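Local coordinates for YopX protein domain-containing protein (PDB 2OX7) that is of unknown function but belongs to the YopX protein family and packs as a two-fold symmetric pair of chains in the crystal, at the interface of chains A and B. Residues are numbered along the deposited sequence; one frame, centred on the assembly and turned at random. Chains: chain A/B, Hypothetical protein.

The interface of chains A and B. Residues chain A 40, 44-47; chain B 54, 56, 58-59.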
# COMPACT_ATOMS: atom_id res chain seq x y z
N ILE A 40 18.49 32.37 -15.12
CA ILE A 40 19.16 32.10 -16.37
C ILE A 40 19.38 33.42 -17.14
O ILE A 40 18.46 34.23 -17.29
CB ILE A 40 18.40 31.04 -17.22
CG1 ILE A 40 18.02 29.81 -16.37
CG2 ILE A 40 19.20 30.62 -18.44
CD1 ILE A 40 19.17 29.18 -15.57
N PRO A 44 20.28 33.62 -26.10
CA PRO A 44 19.81 32.35 -26.64
C PRO A 44 20.87 31.66 -27.49
O PRO A 44 21.49 32.29 -28.35
CB PRO A 44 18.62 32.77 -27.50
CG PRO A 44 18.03 33.92 -26.72
CD PRO A 44 19.20 34.63 -26.07
N GLY A 45 21.08 30.37 -27.23
CA GLY A 45 22.18 29.62 -27.84
C GLY A 45 23.49 29.81 -27.09
O GLY A 45 24.44 29.05 -27.30
N THR A 46 23.54 30.83 -26.22
CA THR A 46 24.74 31.18 -25.46
C THR A 46 24.34 31.67 -24.07
O THR A 46 24.70 32.78 -23.66
CB THR A 46 25.55 32.31 -26.17
OG1 THR A 46 25.04 32.54 -27.49
CG2 THR A 46 27.04 31.96 -26.24
N SER A 47 23.58 30.84 -23.36
CA SER A 47 22.98 31.21 -22.08
C SER A 47 23.67 30.58 -20.88
O SER A 47 24.40 29.59 -21.02
CB SER A 47 21.51 30.83 -22.08
OG SER A 47 21.39 29.44 -22.23
N TYR B 54 26.26 21.93 -18.49
CA TYR B 54 24.88 22.33 -18.23
C TYR B 54 24.13 22.56 -19.53
O TYR B 54 24.71 22.53 -20.62
CB TYR B 54 24.84 23.60 -17.35
CG TYR B 54 25.26 24.88 -18.07
CD1 TYR B 54 24.31 25.83 -18.46
CD2 TYR B 54 26.60 25.13 -18.37
CE1 TYR B 54 24.69 26.99 -19.13
CE2 TYR B 54 26.99 26.29 -19.06
CZ TYR B 54 26.03 27.21 -19.41
OH TYR B 54 26.42 28.35 -20.07
N THR B 56 20.23 24.81 -20.93
CA THR B 56 19.08 25.65 -20.55
C THR B 56 18.09 25.72 -21.70
O THR B 56 18.45 25.45 -22.85
CB THR B 56 19.46 27.10 -20.16
OG1 THR B 56 19.49 27.92 -21.32
CG2 THR B 56 20.75 27.20 -19.36
N PHE B 58 16.93 28.04 -23.18
CA PHE B 58 17.20 29.13 -24.12
C PHE B 58 18.14 28.72 -25.26
O PHE B 58 18.21 29.41 -26.29
CB PHE B 58 17.68 30.36 -23.38
CG PHE B 58 16.68 30.83 -22.35
CD1 PHE B 58 15.33 31.00 -22.69
CD2 PHE B 58 17.06 31.05 -21.03
CE1 PHE B 58 14.38 31.42 -21.74
CE2 PHE B 58 16.12 31.46 -20.07
CZ PHE B 58 14.78 31.64 -20.43
N ASN B 59 18.80 27.59 -25.08
CA ASN B 59 19.75 27.06 -26.08
C ASN B 59 19.09 26.15 -27.08
O ASN B 59 19.77 25.57 -27.95
CB ASN B 59 20.86 26.28 -25.38
CG ASN B 59 21.74 27.15 -24.53
OD1 ASN B 59 21.85 28.37 -24.77
ND2 ASN B 59 22.38 26.55 -23.54
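A:Ser47 reaches between B:Thr56 and B:Asn59, and its small hydroxymethyl group meets both through one oxygen. This patch of a YopX-family protein joins strand 38-41, the start of strand 46-51 and the loop before it in chain A to strand 54-56 and the 3-10 helix 57-59 of chain B. A twin lies across the two-fold axis, although the structure alone does not show that the pairing is biological. A:Ser47 OG is hydrogen-bonded to the hydroxyl B:Thr56 OG1 at 2.6 Å. It donates to the amide oxygen B:Asn59 OD1 at 2.8 Å, approaching from above the carbonyl plane, so B:Thr56 OG1 probably donates to the serine. With OG set between the backbone N and the carbonyl carbon (chi1 61°), the serine hydroxyl points at both partners. Tyrosine suits the neighbouring place because its long ring carries a donor to the strand backbone: the phenol B:Tyr54 OH gives a hydrogen bond of 2.5 Å to A:Ser47 O, approaching tilted 16° from the serine carbonyl plane, while that oxygen lies at the edge of the tyrosine ring, in its plane. At the other end, A:Gly45 N donates to B:Phe58 O at 3.2 Å; the lack of a side chain probably allows the close approach, its CA 3.9 Å from B:Asn59 CA, and glycine easily adopts the positive phi (83°) found here. The apolar part is supplied by A:Ile40, whose CG2 methyl, on the beta-branched carbon, comes 3.4 Å from B:Phe58 CD2 while its CB sits at the edge of the ring, in plane. The methyl B:Thr56 CG2 also touches A:Ile40, so threonine serves both surroundings. Behind the first shell, B:Phe58 N donates to B:Thr56 OG1 at 3.2 Å, which probably helps to fix that hydroxyl.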